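Local atomic coordinates of cellulase (PDB entry 6WQY), a protein that probably hydrolyses beta-1,4-glucan chains such as cellulose as a broad-specificity endoglucanase, this chain being the glycoside hydrolase family 5 catalytic part of a longer protein. Residues D283-K295 with Y326-M340. Numbering follows the deposited sequence.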
loop_
_atom_site.group_PDB
_atom_site.type_symbol
_atom_site.label_atom_id
_atom_site.label_comp_id
_atom_site.label_asym_id
_atom_site.label_seq_id
_atom_site.Cartn_x
_atom_site.Cartn_y
_atom_site.Cartn_z
ATOM N N ASP A 283 21.882 -0.128 -3.086
ATOM C CA ASP A 283 22.318 -0.998 -1.992
ATOM C C ASP A 283 21.935 -0.422 -0.637
ATOM O O ASP A 283 21.008 0.394 -0.551
ATOM C CB ASP A 283 23.807 -1.307 -2.174
ATOM C CG ASP A 283 24.053 -2.124 -3.435
ATOM O OD1 ASP A 283 23.402 -3.174 -3.601
ATOM O OD2 ASP A 283 24.899 -1.701 -4.258
ATOM N N GLU A 284 22.602 -0.870 0.425
ATOM C CA GLU A 284 22.159 -0.563 1.779
ATOM C C GLU A 284 22.030 0.931 2.029
ATOM O O GLU A 284 21.101 1.368 2.725
ATOM C CB GLU A 284 23.155 -1.152 2.789
ATOM C CG GLU A 284 23.198 -2.678 2.859
ATOM C CD GLU A 284 24.132 -3.345 1.859
ATOM O OE1 GLU A 284 24.522 -2.719 0.842
ATOM O OE2 GLU A 284 24.499 -4.532 2.111
ATOM N N ASP A 285 22.973 1.722 1.501
ATOM C CA ASP A 285 22.963 3.161 1.734
ATOM C C ASP A 285 21.766 3.833 1.078
ATOM O O ASP A 285 21.335 4.906 1.528
ATOM C CB ASP A 285 24.267 3.785 1.236
ATOM C CG ASP A 285 24.532 3.501 -0.231
ATOM O OD1 ASP A 285 24.435 2.325 -0.639
ATOM O OD2 ASP A 285 24.846 4.455 -0.975
ATOM N N ASN A 286 21.224 3.252 0.003
ATOM C CA ASN A 286 19.998 3.788 -0.574
ATOM C C ASN A 286 18.800 3.521 0.331
ATOM O O ASN A 286 17.913 4.375 0.466
ATOM C CB ASN A 286 19.746 3.227 -1.969
ATOM C CG ASN A 286 18.536 3.860 -2.623
ATOM O OD1 ASN A 286 18.565 5.051 -2.965
ATOM N ND2 ASN A 286 17.469 3.094 -2.780
ATOM N N VAL A 287 18.738 2.336 0.941
ATOM C CA VAL A 287 17.640 2.043 1.853
ATOM C C VAL A 287 17.618 3.049 2.995
ATOM O O VAL A 287 16.597 3.694 3.276
ATOM C CB VAL A 287 17.752 0.606 2.392
ATOM C CG1 VAL A 287 16.600 0.330 3.359
ATOM C CG2 VAL A 287 17.772 -0.416 1.280
ATOM N N THR A 288 18.743 3.186 3.690
ATOM C CA THR A 288 18.767 4.100 4.829
ATOM C C THR A 288 18.684 5.552 4.380
ATOM O O THR A 288 18.049 6.377 5.054
ATOM C CB THR A 288 19.999 3.863 5.704
ATOM O OG1 THR A 288 21.169 3.985 4.907
ATOM C CG2 THR A 288 19.958 2.480 6.329
ATOM N N GLY A 289 19.290 5.892 3.240
ATOM C CA GLY A 289 19.206 7.259 2.764
ATOM C C GLY A 289 17.794 7.677 2.412
ATOM O O GLY A 289 17.357 8.791 2.724
ATOM N N GLN A 290 17.058 6.798 1.735
ATOM C CA GLN A 290 15.681 7.110 1.374
ATOM C C GLN A 290 14.789 7.129 2.602
ATOM O O GLN A 290 13.928 8.009 2.735
ATOM C CB GLN A 290 15.178 6.107 0.342
ATOM C CG GLN A 290 15.880 6.209 -0.996
ATOM C CD GLN A 290 15.748 7.594 -1.589
ATOM O OE1 GLN A 290 16.628 8.434 -1.423
ATOM N NE2 GLN A 290 14.640 7.838 -2.278
ATOM N N PHE A 291 14.946 6.154 3.498
ATOM C CA PHE A 291 14.092 6.146 4.681
ATOM C C PHE A 291 14.423 7.329 5.597
ATOM O O PHE A 291 13.527 7.840 6.292
ATOM C CB PHE A 291 14.179 4.812 5.425
ATOM C CG PHE A 291 13.588 3.636 4.686
ATOM C CD1 PHE A 291 13.055 3.744 3.419
ATOM C CD2 PHE A 291 13.573 2.393 5.296
ATOM C CE1 PHE A 291 12.534 2.629 2.767
ATOM C CE2 PHE A 291 13.064 1.280 4.654
ATOM C CZ PHE A 291 12.548 1.396 3.396
ATOM N N ALA A 292 15.686 7.793 5.594
ATOM C CA ALA A 292 16.051 8.976 6.370
ATOM C C ALA A 292 15.294 10.205 5.891
ATOM O O ALA A 292 14.967 11.087 6.700
ATOM C CB ALA A 292 17.558 9.209 6.296
ATOM N N LYS A 293 15.012 10.300 4.587
ATOM C CA LYS A 293 14.230 11.434 4.092
ATOM C C LYS A 293 12.826 11.400 4.668
ATOM O O LYS A 293 12.283 12.435 5.080
ATOM C CB LYS A 293 14.184 11.416 2.562
ATOM C CG LYS A 293 15.531 11.596 1.894
ATOM C CD LYS A 293 15.469 11.430 0.387
ATOM C CE LYS A 293 16.833 11.594 -0.244
ATOM N NZ LYS A 293 16.839 11.226 -1.692
ATOM N N MET A 294 12.219 10.213 4.705
ATOM C CA MET A 294 10.887 10.080 5.280
ATOM C C MET A 294 10.896 10.404 6.768
ATOM O O MET A 294 9.961 11.036 7.283
ATOM C CB MET A 294 10.366 8.656 5.074
ATOM C CG MET A 294 10.051 8.315 3.627
ATOM S SD MET A 294 8.730 9.335 2.885
ATOM C CE MET A 294 7.322 8.754 3.825
ATOM N N LYS A 295 11.950 9.986 7.479
ATOM C CA LYS A 295 12.025 10.259 8.910
ATOM C C LYS A 295 12.186 11.752 9.172
ATOM O O LYS A 295 11.547 12.300 10.074
ATOM C CB LYS A 295 13.177 9.471 9.529
ATOM C CG LYS A 295 13.350 9.717 11.016
ATOM C CD LYS A 295 14.466 8.859 11.599
ATOM C CE LYS A 295 14.973 9.422 12.921
ATOM N NZ LYS A 295 13.913 9.420 13.956
ATOM N N TYR A 326 18.408 -11.581 2.783
ATOM C CA TYR A 326 19.163 -10.466 3.348
ATOM C C TYR A 326 18.518 -9.129 2.992
ATOM O O TYR A 326 18.322 -8.282 3.867
ATOM C CB TYR A 326 20.629 -10.534 2.900
ATOM C CG TYR A 326 21.406 -9.280 3.235
ATOM C CD1 TYR A 326 21.490 -8.814 4.540
ATOM C CD2 TYR A 326 22.031 -8.546 2.243
ATOM C CE1 TYR A 326 22.171 -7.658 4.845
ATOM C CE2 TYR A 326 22.713 -7.382 2.531
ATOM C CZ TYR A 326 22.780 -6.943 3.840
ATOM O OH TYR A 326 23.462 -5.787 4.159
ATOM N N TYR A 327 18.186 -8.929 1.717
ATOM C CA TYR A 327 17.519 -7.702 1.298
ATOM C C TYR A 327 16.249 -7.460 2.108
ATOM O O TYR A 327 16.030 -6.362 2.640
ATOM C CB TYR A 327 17.190 -7.778 -0.207
ATOM C CG TYR A 327 16.381 -6.596 -0.693
ATOM C CD1 TYR A 327 17.009 -5.432 -1.123
ATOM C CD2 TYR A 327 15.001 -6.627 -0.690
ATOM C CE1 TYR A 327 16.280 -4.333 -1.541
ATOM C CE2 TYR A 327 14.264 -5.532 -1.111
ATOM C CZ TYR A 327 14.901 -4.397 -1.527
ATOM O OH TYR A 327 14.129 -3.320 -1.923
ATOM N N LEU A 328 15.377 -8.467 2.203
ATOM C CA LEU A 328 14.110 -8.280 2.899
ATOM C C LEU A 328 14.319 -8.019 4.376
ATOM O O LEU A 328 13.635 -7.173 4.965
ATOM C CB LEU A 328 13.212 -9.495 2.668
ATOM C CG LEU A 328 12.682 -9.649 1.241
ATOM C CD1 LEU A 328 11.967 -10.967 1.093
ATOM C CD2 LEU A 328 11.737 -8.509 0.879
ATOM N N GLU A 329 15.262 -8.731 4.993
ATOM C CA GLU A 329 15.568 -8.497 6.400
ATOM C C GLU A 329 16.118 -7.091 6.594
ATOM O O GLU A 329 15.716 -6.375 7.525
ATOM C CB GLU A 329 16.551 -9.559 6.910
ATOM C CG GLU A 329 16.646 -9.640 8.425
ATOM C CD GLU A 329 17.488 -10.803 8.941
ATOM O OE1 GLU A 329 18.036 -11.613 8.174
ATOM O OE2 GLU A 329 17.655 -10.874 10.188
ATOM N N TYR A 330 17.017 -6.664 5.705
ATOM C CA TYR A 330 17.614 -5.339 5.824
ATOM C C TYR A 330 16.566 -4.242 5.680
ATOM O O TYR A 330 16.554 -3.261 6.450
ATOM C CB TYR A 330 18.711 -5.156 4.772
ATOM C CG TYR A 330 19.553 -3.947 5.054
ATOM C CD1 TYR A 330 19.204 -2.699 4.575
ATOM C CD2 TYR A 330 20.679 -4.047 5.844
ATOM C CE1 TYR A 330 19.964 -1.588 4.866
ATOM C CE2 TYR A 330 21.445 -2.941 6.140
ATOM C CZ TYR A 330 21.078 -1.715 5.653
ATOM O OH TYR A 330 21.825 -0.599 5.943
ATOM N N VAL A 331 15.678 -4.375 4.698
ATOM C CA VAL A 331 14.670 -3.354 4.458
ATOM C C VAL A 331 13.658 -3.316 5.595
ATOM O O VAL A 331 13.228 -2.236 6.008
ATOM C CB VAL A 331 14.001 -3.575 3.087
ATOM C CG1 VAL A 331 12.823 -2.638 2.908
ATOM C CG2 VAL A 331 15.007 -3.366 1.968
ATOM N N CYS A 332 13.246 -4.479 6.111
ATOM C CA CYS A 332 12.279 -4.470 7.210
ATOM C C CYS A 332 12.877 -3.873 8.481
ATOM O O CYS A 332 12.197 -3.124 9.197
ATOM C CB CYS A 332 11.714 -5.861 7.461
ATOM S SG CYS A 332 10.532 -6.406 6.206
ATOM N N LYS A 333 14.138 -4.189 8.776
ATOM C CA LYS A 333 14.787 -3.603 9.945
ATOM C C LYS A 333 14.942 -2.095 9.786
ATOM O O LYS A 333 14.729 -1.339 10.746
ATOM C CB LYS A 333 16.130 -4.292 10.174
ATOM C CG LYS A 333 16.941 -3.731 11.335
ATOM C CD LYS A 333 16.166 -3.767 12.643
ATOM C CE LYS A 333 17.050 -3.355 13.814
ATOM N NZ LYS A 333 16.248 -2.965 15.005
ATOM N N ALA A 334 15.286 -1.629 8.583
ATOM C CA ALA A 334 15.384 -0.198 8.343
ATOM C C ALA A 334 14.021 0.463 8.460
ATOM O O ALA A 334 13.904 1.563 9.023
ATOM C CB ALA A 334 16.015 0.066 6.983
ATOM N N ALA A 335 12.973 -0.178 7.943
ATOM C CA ALA A 335 11.635 0.379 8.091
ATOM C C ALA A 335 11.306 0.592 9.567
ATOM O O ALA A 335 10.836 1.667 9.969
ATOM C CB ALA A 335 10.616 -0.548 7.427
ATOM N N LYS A 336 11.558 -0.419 10.395
ATOM C CA LYS A 336 11.331 -0.278 11.831
ATOM C C LYS A 336 12.153 0.872 12.400
ATOM O O LYS A 336 11.643 1.704 13.166
ATOM C CB LYS A 336 11.672 -1.595 12.528
ATOM C CG LYS A 336 11.541 -1.569 14.037
ATOM C CD LYS A 336 10.120 -1.329 14.479
ATOM C CE LYS A 336 9.972 -1.487 15.985
ATOM N NZ LYS A 336 8.607 -1.097 16.414
ATOM N N ASP A 337 13.441 0.923 12.055
ATOM C CA ASP A 337 14.323 1.945 12.610
ATOM C C ASP A 337 13.922 3.359 12.206
ATOM O O ASP A 337 14.221 4.316 12.935
ATOM C CB ASP A 337 15.760 1.693 12.162
ATOM C CG ASP A 337 16.388 0.479 12.818
ATOM O OD1 ASP A 337 15.866 -0.008 13.842
ATOM O OD2 ASP A 337 17.433 0.026 12.301
ATOM N N TYR A 338 13.306 3.527 11.038
ATOM C CA TYR A 338 12.966 4.843 10.502
ATOM C C TYR A 338 11.482 5.159 10.634
ATOM O O TYR A 338 11.016 6.158 10.068
ATOM C CB TYR A 338 13.444 4.982 9.055
ATOM C CG TYR A 338 14.943 5.143 8.952
ATOM C CD1 TYR A 338 15.526 6.397 9.002
ATOM C CD2 TYR A 338 15.788 4.034 8.838
ATOM C CE1 TYR A 338 16.906 6.557 8.929
ATOM C CE2 TYR A 338 17.161 4.186 8.761
ATOM C CZ TYR A 338 17.716 5.448 8.807
ATOM O OH TYR A 338 19.088 5.590 8.729
ATOM N N GLY A 339 10.715 4.320 11.330
ATOM C CA GLY A 339 9.380 4.694 11.763
ATOM C C GLY A 339 8.221 4.324 10.875
ATOM O O GLY A 339 7.132 4.882 11.052
ATOM N N MET A 340 8.387 3.378 9.949
ATOM C CA MET A 340 7.346 3.065 8.970
ATOM C C MET A 340 7.031 1.574 8.947
ATOM O O MET A 340 7.956 0.754 8.845
ATOM C CB MET A 340 7.820 3.488 7.573
ATOM C CG MET A 340 8.002 4.987 7.430
ATOM S SD MET A 340 8.705 5.454 5.837
ATOM C CE MET A 340 10.435 5.070 6.136
HETATM O O HOH W 1 22.971 1.968 5.323
HETATM O O HOH W 2 12.548 6.742 13.768
#
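E284 OE2 is gripped by two donors: the hydroxyl of Y326 gives it a 2.6 Å hydrogen bond, OH to OE2, on the anti lone pair, and the backbone N of H271 supplies a second. E284 CG, anti to the carbonyl carbon, lies over one face of the Y330 ring, 3.8 Å from the centroid, in a CH-pi contact, and the bend at chi2 (87°) then carries the carboxylate to Y326. V287 CB meets the same ring at its edge. A water joins the Y330 hydroxyl (2.9 Å from OH to the water) to T288 OG1, bridging the helices. Farther along, V287 CG1 packs on A334 CB at 3.7 Å. The helices, 284-299 and 318-337, are successive outer helices of the (beta/alpha)8 TIM barrel of family 5, flanking strand 305-310; the axes of 284-295 and 326-337 approach to 10.0 Å, their directions 24° apart. F291 fills the space between them and the barrel, resting on I307 of that strand and meeting F252 edge-to-face. One edge of its ring is turned to the backbone of helix 318-337, with F291 CE2 3.6 Å from A335 N, while the methyl of M340 approaches the ring off-centre. M340 SD also touches M294 CB. G339, at positive phi, ends helix 318-337 in a Schellman motif, and the side chain of Y338, just before it, points back along helix 284-299. With CG anti to its carbonyl carbon (chi1 -73°), its ring lies alongside F291 CB, A292 and the K295 chain, and Y338 OH ends 3.6 Å from T288 CB. Shortened to an alanine, this position would probably leave a gap between the helices and the aliphatic part of K295 without its aromatic neighbour. K295 NZ itself pairs with D300 and reaches D337 O through a water.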